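Local coordinates for protein putative oxidoreductase molybdopterin-binding subunit (Sulfolobus tokodaii, PDB 4ZOH) that is the molybdopterin-binding subunit of a putative oxidoreductase, probably oxidising aldehyde-type or related substrates at a molybdenum centre held by pterin cytosine dinucleotide, at residues F33-R38 with Y89-L94; L149-T154 with K691-K696; L155-V160 with G339-E344. One frame throughout, in Å; residues are numbered along the deposited sequence.

Contact 1: residues F33-R38 with Y89-L94; sequences FVAFVR and YEAYDL
Small apolar side chains meet two aromatic rings where helix 88-95 packs on strand 32-38, a buried contact within the alpha/beta hammerhead domain. The segment axes approach to 7.9 Å at a crossing angle of -32°, a closeness that alanines on both elements permit: Ala35 CB lies 4.2 Å from Ala91 CB. Ala35 also presents its methyl over one face of the Tyr92 ring, a CH-pi contact in which CB stands 4.0 Å from the ring centroid and somewhat toward the rim. Phe33 swings its ring against the helix with CG anti to the backbone N (chi1 -164°). The edge of that ring receives the Ala91 methyl, with CD1 to CB of Ala91 at 3.7 Å, while its CE1 abuts the edge of the Tyr92 ring. Beyond the apolar patch, a water bridges strand and helix by donating to Val34 O and, at 2.7 Å, to Tyr92 OH; this hydroxyl also hydrogen-bonds Glu247. Strand 79-85 pairs with strand 32-38 along one edge and strand 239-241 along the other; Val34 and Phe36 point away from helix 88-95, and their side chains touch helix 223-235.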
loop_
_atom_site.group_PDB
_atom_site.type_symbol
_atom_site.label_atom_id
_atom_site.label_comp_id
_atom_site.label_asym_id
_atom_site.label_seq_id
_atom_site.Cartn_x
_atom_site.Cartn_y
_atom_site.Cartn_z
ATOM N N PHE A 33 -7.829 7.140 -11.330
ATOM C CA PHE A 33 -8.236 6.043 -12.205
ATOM C C PHE A 33 -8.113 6.443 -13.658
ATOM O O PHE A 33 -8.486 7.560 -14.025
ATOM C CB PHE A 33 -9.645 5.541 -11.881
ATOM C CG PHE A 33 -9.922 4.215 -12.493
ATOM C CD1 PHE A 33 -10.499 4.123 -13.790
ATOM C CD2 PHE A 33 -9.493 3.012 -11.824
ATOM C CE1 PHE A 33 -10.704 2.871 -14.375
ATOM C CE2 PHE A 33 -9.686 1.763 -12.424
ATOM C CZ PHE A 33 -10.312 1.694 -13.694
ATOM N N VAL A 34 -7.581 5.522 -14.462
ATOM C CA VAL A 34 -7.252 5.730 -15.891
ATOM C C VAL A 34 -8.094 4.783 -16.751
ATOM O O VAL A 34 -8.126 3.576 -16.497
ATOM C CB VAL A 34 -5.727 5.511 -16.103
ATOM C CG1 VAL A 34 -5.260 5.650 -17.559
ATOM C CG2 VAL A 34 -4.915 6.485 -15.224
ATOM N N ALA A 35 -8.760 5.312 -17.772
ATOM C CA ALA A 35 -9.438 4.461 -18.752
ATOM C C ALA A 35 -8.985 4.885 -20.147
ATOM O O ALA A 35 -8.626 6.064 -20.351
ATOM C CB ALA A 35 -10.961 4.560 -18.573
ATOM N N PHE A 36 -8.999 3.943 -21.097
ATOM C CA PHE A 36 -8.663 4.230 -22.467
ATOM C C PHE A 36 -9.887 4.315 -23.372
ATOM O O PHE A 36 -10.788 3.487 -23.271
ATOM C CB PHE A 36 -7.634 3.238 -23.005
ATOM C CG PHE A 36 -6.339 3.296 -22.283
ATOM C CD1 PHE A 36 -5.193 3.882 -22.899
ATOM C CD2 PHE A 36 -6.228 2.777 -20.962
ATOM C CE1 PHE A 36 -3.978 3.960 -22.246
ATOM C CE2 PHE A 36 -4.984 2.856 -20.307
ATOM C CZ PHE A 36 -3.870 3.452 -20.930
ATOM N N VAL A 37 -9.928 5.354 -24.223
ATOM C CA VAL A 37 -10.868 5.447 -25.356
ATOM C C VAL A 37 -10.274 4.560 -26.432
ATOM O O VAL A 37 -9.050 4.586 -26.662
ATOM C CB VAL A 37 -11.026 6.914 -25.898
ATOM C CG1 VAL A 37 -12.078 7.001 -27.030
ATOM C CG2 VAL A 37 -11.401 7.878 -24.761
ATOM N N ARG A 38 -11.117 3.735 -27.045
ATOM C CA ARG A 38 -10.639 2.751 -28.085
ATOM C C ARG A 38 -11.302 2.961 -29.458
ATOM O O ARG A 38 -12.441 3.497 -29.518
ATOM C CB ARG A 38 -10.935 1.320 -27.605
ATOM C CG ARG A 38 -10.018 0.937 -26.435
ATOM C CD ARG A 38 -10.554 -0.327 -25.733
ATOM N NE ARG A 38 -9.879 -0.536 -24.468
ATOM C CZ ARG A 38 -8.658 -0.978 -24.292
ATOM N NH1 ARG A 38 -7.892 -1.342 -25.294
ATOM N NH2 ARG A 38 -8.204 -1.119 -23.034
ATOM N N TYR A 89 -15.835 5.178 -11.914
ATOM C CA TYR A 89 -17.161 5.538 -12.358
ATOM C C TYR A 89 -17.080 6.840 -13.130
ATOM O O TYR A 89 -17.648 6.941 -14.200
ATOM C CB TYR A 89 -18.138 5.677 -11.151
ATOM C CG TYR A 89 -18.592 4.320 -10.589
ATOM C CD1 TYR A 89 -19.915 3.853 -10.808
ATOM C CD2 TYR A 89 -17.711 3.474 -9.848
ATOM C CE1 TYR A 89 -20.345 2.620 -10.269
ATOM C CE2 TYR A 89 -18.148 2.253 -9.307
ATOM C CZ TYR A 89 -19.459 1.830 -9.537
ATOM O OH TYR A 89 -19.919 0.618 -9.057
ATOM N N GLU A 90 -16.319 7.802 -12.598
ATOM C CA GLU A 90 -16.182 9.109 -13.218
ATOM C C GLU A 90 -15.307 9.037 -14.418
ATOM O O GLU A 90 -15.583 9.724 -15.405
ATOM C CB GLU A 90 -15.663 10.157 -12.225
ATOM C CG GLU A 90 -16.686 10.390 -11.109
ATOM C CD GLU A 90 -16.296 11.502 -10.137
ATOM O OE1 GLU A 90 -15.276 12.176 -10.401
ATOM O OE2 GLU A 90 -16.983 11.712 -9.111
ATOM N N ALA A 91 -14.303 8.157 -14.390
ATOM C CA ALA A 91 -13.479 7.899 -15.586
ATOM C C ALA A 91 -14.355 7.471 -16.763
ATOM O O ALA A 91 -14.162 7.941 -17.912
ATOM C CB ALA A 91 -12.351 6.898 -15.335
ATOM N N TYR A 92 -15.343 6.603 -16.497
ATOM C CA TYR A 92 -16.133 6.111 -17.621
ATOM C C TYR A 92 -17.171 7.143 -18.062
ATOM O O TYR A 92 -17.478 7.191 -19.228
ATOM C CB TYR A 92 -16.648 4.679 -17.415
ATOM C CG TYR A 92 -15.513 3.656 -17.703
ATOM C CD1 TYR A 92 -14.556 3.341 -16.688
ATOM C CD2 TYR A 92 -15.362 3.015 -18.962
ATOM C CE1 TYR A 92 -13.513 2.426 -16.891
ATOM C CE2 TYR A 92 -14.290 2.090 -19.194
ATOM C CZ TYR A 92 -13.369 1.796 -18.131
ATOM O OH TYR A 92 -12.292 0.915 -18.220
ATOM N N ASP A 93 -17.643 7.991 -17.148
ATOM C CA ASP A 93 -18.411 9.185 -17.534
ATOM C C ASP A 93 -17.566 10.025 -18.477
ATOM O O ASP A 93 -18.021 10.355 -19.558
ATOM C CB ASP A 93 -18.805 10.046 -16.325
ATOM C CG ASP A 93 -19.688 9.355 -15.418
ATOM O OD1 ASP A 93 -20.361 8.414 -15.880
ATOM O OD2 ASP A 93 -19.733 9.752 -14.215
ATOM N N LEU A 94 -16.320 10.331 -18.077
ATOM C CA LEU A 94 -15.445 11.159 -18.885
ATOM C C LEU A 94 -15.147 10.592 -20.258
ATOM O O LEU A 94 -14.944 11.356 -21.200
ATOM C CB LEU A 94 -14.160 11.456 -18.123
ATOM C CG LEU A 94 -13.167 12.472 -18.690
ATOM C CD1 LEU A 94 -13.787 13.846 -18.916
ATOM C CD2 LEU A 94 -12.051 12.568 -17.680
HETATM O O HOH W 1 -9.807 1.499 -17.381
#

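Contact 2: residues L149-T154 with K691-K696; sequences LTISDT and KKRITK
Asp153 and Arg693 form the salt bridge that joins the strand to residues 691-696, with Arg693 NH1 donating to Asp153 OD1 over 2.8 Å at an N-H...O angle of 162°. The acceptor lies close to the guanidinium plane, but OD1 is met on its anti side and the two flat groups are turned 65° apart, so this is a single-point pairing and not a flat two-pronged one. The other carboxylate oxygen is engaged as well: OD2 accepts the backbone N of Thr154 at 2.7 Å, which would restrain rotation of the carboxylate and is consistent with OD1 being held toward the arginine. The extended start of the Arg693 chain, CG anti to the backbone N, carries its CD to 3.2 Å from Asp153 OD1, and a bend at chi3 (-85°) then turns the guanidinium to the carboxylate. Its NH2 has a long, weak ion pair with Glu353 and touches Ile151 CG2 at 3.8 Å. Farther along, the Thr695 methyl CG2 packs 3.7 Å from Asp153 OD1, with the two side chains crossing at about a right angle, and Thr695 CB rests 3.5 Å from Thr154 O. Ile151 and Arg693 both continue onto apolar Ile349 of helix 336-353. The arrangement is a surface salt bridge flanked by van der Waals contacts of Ile151 and Thr695, where the chain after helix 673-688 converges on strand 149-161, an outermost strand of its mixed sheet.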
loop_
_atom_site.group_PDB
_atom_site.type_symbol
_atom_site.label_atom_id
_atom_site.label_comp_id
_atom_site.label_asym_id
_atom_site.label_seq_id
_atom_site.Cartn_x
_atom_site.Cartn_y
_atom_site.Cartn_z
ATOM N N LEU A 149 -0.767 -42.385 -53.251
ATOM C CA LEU A 149 -1.939 -41.553 -53.104
ATOM C C LEU A 149 -1.544 -40.238 -52.415
ATOM O O LEU A 149 -0.625 -40.200 -51.551
ATOM C CB LEU A 149 -2.935 -42.305 -52.171
ATOM C CG LEU A 149 -4.372 -41.786 -52.176
ATOM C CD1 LEU A 149 -4.696 -41.196 -53.547
ATOM C CD2 LEU A 149 -5.347 -42.898 -51.836
ATOM N N THR A 150 -2.279 -39.185 -52.751
ATOM C CA THR A 150 -2.186 -37.955 -52.006
ATOM C C THR A 150 -3.550 -37.437 -51.662
ATOM O O THR A 150 -4.509 -37.556 -52.450
ATOM C CB THR A 150 -1.349 -36.830 -52.725
ATOM O OG1 THR A 150 -2.077 -36.323 -53.849
ATOM C CG2 THR A 150 -0.059 -37.361 -53.134
ATOM N N ILE A 151 -3.606 -36.805 -50.487
ATOM C CA ILE A 151 -4.852 -36.252 -49.946
ATOM C C ILE A 151 -4.664 -34.766 -49.699
ATOM O O ILE A 151 -3.663 -34.382 -49.144
ATOM C CB ILE A 151 -5.249 -36.937 -48.561
ATOM C CG1 ILE A 151 -5.161 -38.497 -48.594
ATOM C CG2 ILE A 151 -6.616 -36.446 -48.033
ATOM C CD1 ILE A 151 -6.265 -39.153 -49.358
ATOM N N SER A 152 -5.680 -33.958 -50.011
ATOM C CA SER A 152 -5.575 -32.496 -49.836
ATOM C C SER A 152 -6.764 -31.952 -49.135
ATOM O O SER A 152 -7.853 -32.402 -49.387
ATOM C CB SER A 152 -5.484 -31.799 -51.201
ATOM O OG SER A 152 -4.231 -32.119 -51.707
ATOM N N ASP A 153 -6.550 -30.952 -48.280
ATOM C CA ASP A 153 -7.649 -30.150 -47.737
ATOM C C ASP A 153 -7.079 -28.876 -47.055
ATOM O O ASP A 153 -5.881 -28.656 -47.029
ATOM C CB ASP A 153 -8.475 -30.989 -46.712
ATOM C CG ASP A 153 -9.919 -30.645 -46.728
ATOM O OD1 ASP A 153 -10.740 -31.561 -46.529
ATOM O OD2 ASP A 153 -10.268 -29.477 -46.995
ATOM N N THR A 154 -7.973 -28.037 -46.559
ATOM C CA THR A 154 -7.582 -26.864 -45.790
ATOM C C THR A 154 -8.121 -26.995 -44.342
ATOM O O THR A 154 -9.317 -27.119 -44.147
ATOM C CB THR A 154 -8.085 -25.605 -46.526
ATOM O OG1 THR A 154 -7.299 -25.484 -47.729
ATOM C CG2 THR A 154 -7.950 -24.347 -45.675
ATOM N N LYS A 691 -20.019 -38.983 -39.839
ATOM C CA LYS A 691 -18.613 -39.082 -39.882
ATOM C C LYS A 691 -18.498 -38.357 -41.242
ATOM O O LYS A 691 -18.793 -38.922 -42.295
ATOM C CB LYS A 691 -18.195 -40.561 -39.930
ATOM C CG LYS A 691 -19.350 -41.570 -39.838
ATOM C CD LYS A 691 -18.870 -43.003 -39.692
ATOM C CE LYS A 691 -19.155 -43.543 -38.298
ATOM N NZ LYS A 691 -18.067 -44.467 -37.839
ATOM N N LYS A 692 -18.268 -37.039 -41.165
ATOM C CA LYS A 692 -17.769 -36.232 -42.256
ATOM C C LYS A 692 -16.445 -35.707 -41.759
ATOM O O LYS A 692 -16.140 -35.755 -40.559
ATOM C CB LYS A 692 -18.635 -35.011 -42.564
ATOM C CG LYS A 692 -20.107 -35.060 -42.215
ATOM C CD LYS A 692 -20.706 -33.688 -42.546
ATOM C CE LYS A 692 -20.694 -32.746 -41.340
ATOM N NZ LYS A 692 -21.626 -31.571 -41.399
ATOM N N ARG A 693 -15.664 -35.162 -42.680
ATOM C CA ARG A 693 -14.422 -34.567 -42.328
ATOM C C ARG A 693 -14.683 -33.271 -41.535
ATOM O O ARG A 693 -15.543 -32.465 -41.890
ATOM C CB ARG A 693 -13.588 -34.303 -43.581
ATOM C CG ARG A 693 -12.102 -34.210 -43.249
ATOM C CD ARG A 693 -11.319 -34.007 -44.519
ATOM N NE ARG A 693 -11.017 -35.260 -45.202
ATOM C CZ ARG A 693 -10.480 -35.344 -46.413
ATOM N NH1 ARG A 693 -10.142 -34.255 -47.104
ATOM N NH2 ARG A 693 -10.244 -36.523 -46.923
ATOM N N ILE A 694 -13.995 -33.106 -40.427
ATOM C CA ILE A 694 -14.042 -31.789 -39.698
ATOM C C ILE A 694 -12.815 -30.926 -40.078
ATOM O O ILE A 694 -11.663 -31.377 -39.908
ATOM C CB ILE A 694 -14.069 -32.024 -38.177
ATOM C CG1 ILE A 694 -15.352 -32.799 -37.824
ATOM C CG2 ILE A 694 -13.951 -30.691 -37.381
ATOM C CD1 ILE A 694 -15.379 -33.228 -36.372
ATOM N N THR A 695 -13.067 -29.739 -40.625
ATOM C CA THR A 695 -11.989 -28.899 -41.191
ATOM C C THR A 695 -11.823 -27.619 -40.381
ATOM O O THR A 695 -10.813 -26.945 -40.498
ATOM C CB THR A 695 -12.246 -28.488 -42.684
ATOM O OG1 THR A 695 -13.538 -27.905 -42.790
ATOM C CG2 THR A 695 -12.168 -29.678 -43.648
ATOM N N LYS A 696 -12.808 -27.289 -39.555
ATOM C CA LYS A 696 -12.739 -26.055 -38.762
ATOM C C LYS A 696 -13.303 -26.218 -37.339
ATOM O O LYS A 696 -14.077 -27.134 -37.102
ATOM C CB LYS A 696 -13.458 -24.934 -39.503
ATOM C CG LYS A 696 -14.896 -25.232 -39.844
ATOM C CD LYS A 696 -15.749 -23.951 -39.864
ATOM C CE LYS A 696 -16.240 -23.562 -41.245
ATOM N NZ LYS A 696 -17.265 -24.499 -41.786
#

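Contact 3: residues L155-V160 with G339-E344; sequences LINQRV and GIYFIE
Tyr341 carries CG anti to the backbone N (chi1 162°), which sends its ring from the helix toward the strand, whereas Phe342 turns its ring there with CG beside the backbone N. The Tyr341 hydroxyl reaches Ile156 O at 2.8 Å, a weak hydrogen bond. Alongside, Asn157 ND2 comes within 3.3 Å of Tyr341 CD2, its amide nearly perpendicular to the ring at 82°, while OD1 of the same amide is hydrogen-bonded to Gln617. Helix 336-353 packs on the edge strand 149-161 of a mixed sheet within the molybdopterin cofactor-binding domain, the segment directions running 151° apart. A phenylalanine in place of Tyr341 would probably leave the Ile156 carbonyl without its weak hydroxyl partner. Phe342 supplies the apolar part: its CE1 lies 3.7 Å from Leu155 CB and 3.4 Å from Leu155 O, and CZ is 4.0 Å from Asn157 CB. Leu260 of strand 254-266 also touches the Phe342 ring, and Leu155 extends past it to Ile346 and Ile349 farther along the helix.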
loop_
_atom_site.group_PDB
_atom_site.type_symbol
_atom_site.label_atom_id
_atom_site.label_comp_id
_atom_site.label_asym_id
_atom_site.label_seq_id
_atom_site.Cartn_x
_atom_site.Cartn_y
_atom_site.Cartn_z
ATOM N N LEU A 155 -7.219 -26.991 -43.369
ATOM C CA LEU A 155 -7.594 -27.089 -41.951
ATOM C C LEU A 155 -7.441 -25.738 -41.302
ATOM O O LEU A 155 -6.429 -25.086 -41.493
ATOM C CB LEU A 155 -6.687 -28.092 -41.228
ATOM C CG LEU A 155 -6.542 -29.498 -41.778
ATOM C CD1 LEU A 155 -5.562 -30.297 -40.929
ATOM C CD2 LEU A 155 -7.931 -30.126 -41.896
ATOM N N ILE A 156 -8.439 -25.348 -40.521
ATOM C CA ILE A 156 -8.432 -24.158 -39.781
ATOM C C ILE A 156 -8.273 -24.422 -38.259
ATOM O O ILE A 156 -8.946 -25.305 -37.669
ATOM C CB ILE A 156 -9.716 -23.401 -40.022
ATOM C CG1 ILE A 156 -9.856 -23.131 -41.528
ATOM C CG2 ILE A 156 -9.762 -22.157 -39.107
ATOM C CD1 ILE A 156 -10.923 -22.114 -41.892
ATOM N N ASN A 157 -7.406 -23.611 -37.641
ATOM C CA ASN A 157 -7.253 -23.525 -36.216
ATOM C C ASN A 157 -7.644 -22.120 -35.885
ATOM O O ASN A 157 -6.890 -21.167 -36.154
ATOM C CB ASN A 157 -5.811 -23.924 -35.874
ATOM C CG ASN A 157 -5.589 -24.146 -34.364
ATOM O OD1 ASN A 157 -5.636 -23.177 -33.577
ATOM N ND2 ASN A 157 -5.238 -25.415 -33.962
ATOM N N GLN A 158 -8.854 -21.965 -35.379
ATOM C CA GLN A 158 -9.488 -20.654 -35.352
ATOM C C GLN A 158 -8.890 -19.741 -34.278
ATOM O O GLN A 158 -8.193 -20.206 -33.360
ATOM C CB GLN A 158 -11.005 -20.775 -35.140
ATOM C CG GLN A 158 -11.527 -20.970 -33.686
ATOM C CD GLN A 158 -11.220 -22.326 -33.000
ATOM O OE1 GLN A 158 -10.257 -23.027 -33.296
ATOM N NE2 GLN A 158 -12.052 -22.660 -32.009
ATOM N N ARG A 159 -9.175 -18.443 -34.372
ATOM C CA ARG A 159 -8.760 -17.498 -33.312
ATOM C C ARG A 159 -9.488 -17.804 -31.955
ATOM O O ARG A 159 -10.677 -17.984 -31.942
ATOM C CB ARG A 159 -9.173 -16.131 -33.745
ATOM C CG ARG A 159 -8.426 -15.023 -33.041
ATOM C CD ARG A 159 -8.714 -13.708 -33.813
ATOM N NE ARG A 159 -7.807 -12.634 -33.425
ATOM C CZ ARG A 159 -6.547 -12.539 -33.804
ATOM N NH1 ARG A 159 -5.789 -11.532 -33.340
ATOM N NH2 ARG A 159 -6.008 -13.446 -34.607
ATOM N N VAL A 160 -8.777 -17.762 -30.848
ATOM C CA VAL A 160 -9.466 -17.842 -29.535
ATOM C C VAL A 160 -8.959 -16.691 -28.647
ATOM O O VAL A 160 -8.025 -15.991 -29.042
ATOM C CB VAL A 160 -9.159 -19.206 -28.834
ATOM C CG1 VAL A 160 -9.780 -20.393 -29.623
ATOM C CG2 VAL A 160 -7.660 -19.364 -28.681
ATOM N N GLY A 339 0.349 -26.633 -34.749
ATOM C CA GLY A 339 1.209 -27.588 -35.471
ATOM C C GLY A 339 0.878 -29.074 -35.181
ATOM O O GLY A 339 0.722 -29.834 -36.123
ATOM N N ILE A 340 0.869 -29.492 -33.895
ATOM C CA ILE A 340 0.357 -30.822 -33.481
ATOM C C ILE A 340 -1.101 -31.059 -33.969
ATOM O O ILE A 340 -1.397 -32.113 -34.508
ATOM C CB ILE A 340 0.536 -31.068 -31.959
ATOM C CG1 ILE A 340 2.001 -30.996 -31.554
ATOM C CG2 ILE A 340 -0.175 -32.370 -31.464
ATOM C CD1 ILE A 340 2.900 -31.918 -32.395
ATOM N N TYR A 341 -1.991 -30.071 -33.852
ATOM C CA TYR A 341 -3.343 -30.212 -34.344
ATOM C C TYR A 341 -3.337 -30.557 -35.855
ATOM O O TYR A 341 -4.072 -31.475 -36.297
ATOM C CB TYR A 341 -4.121 -28.935 -34.116
ATOM C CG TYR A 341 -5.414 -28.740 -34.922
ATOM C CD1 TYR A 341 -6.607 -29.326 -34.536
ATOM C CD2 TYR A 341 -5.445 -27.896 -36.069
ATOM C CE1 TYR A 341 -7.800 -29.126 -35.273
ATOM C CE2 TYR A 341 -6.621 -27.693 -36.795
ATOM C CZ TYR A 341 -7.809 -28.301 -36.405
ATOM O OH TYR A 341 -9.041 -28.047 -37.134
ATOM N N PHE A 342 -2.540 -29.787 -36.639
ATOM C CA PHE A 342 -2.401 -30.062 -38.046
ATOM C C PHE A 342 -1.938 -31.488 -38.353
ATOM O O PHE A 342 -2.663 -32.171 -39.083
ATOM C CB PHE A 342 -1.573 -28.966 -38.768
ATOM C CG PHE A 342 -2.285 -27.593 -38.821
ATOM C CD1 PHE A 342 -3.597 -27.497 -39.146
ATOM C CD2 PHE A 342 -1.597 -26.431 -38.524
ATOM C CE1 PHE A 342 -4.238 -26.253 -39.212
ATOM C CE2 PHE A 342 -2.207 -25.195 -38.597
ATOM C CZ PHE A 342 -3.532 -25.095 -38.906
ATOM N N ILE A 343 -0.804 -31.952 -37.807
ATOM C CA ILE A 343 -0.347 -33.282 -38.111
ATOM C C ILE A 343 -1.337 -34.374 -37.598
ATOM O O ILE A 343 -1.578 -35.360 -38.300
ATOM C CB ILE A 343 1.121 -33.568 -37.683
ATOM C CG1 ILE A 343 1.628 -34.890 -38.312
ATOM C CG2 ILE A 343 1.354 -33.546 -36.152
ATOM C CD1 ILE A 343 1.554 -34.922 -39.845
ATOM N N GLU A 344 -1.939 -34.184 -36.412
ATOM C CA GLU A 344 -2.851 -35.198 -35.832
ATOM C C GLU A 344 -4.185 -35.252 -36.544
ATOM O O GLU A 344 -4.778 -36.336 -36.694
ATOM C CB GLU A 344 -3.000 -35.033 -34.323
ATOM C CG GLU A 344 -1.727 -35.203 -33.570
ATOM C CD GLU A 344 -1.202 -36.628 -33.740
ATOM O OE1 GLU A 344 -1.939 -37.552 -33.295
ATOM O OE2 GLU A 344 -0.094 -36.796 -34.357
#

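Overall arrangement
Contacts 2 and 3 share strand 149-161 and lie about 13 Å apart between centres, whereas contact 1 sits in the hammerhead domain, with centres about 48 and 38 Å away. Chemistry follows depth. The two strand-to-helix contacts are buried and rest mainly on rings and aliphatic groups, apolar apart from a bridging water in contact 1 and supplemented by a weak hydroxyl bond and an amide in contact 3. Contact 2, at the surface, has a salt bridge as its main polar link. Along the common strand, contact 2 meets contact 3 through a probable hydrogen bond from Ile156 N to Thr695 O, so the chain near the C-terminus and helix 336-353 bear on successive parts of one strand.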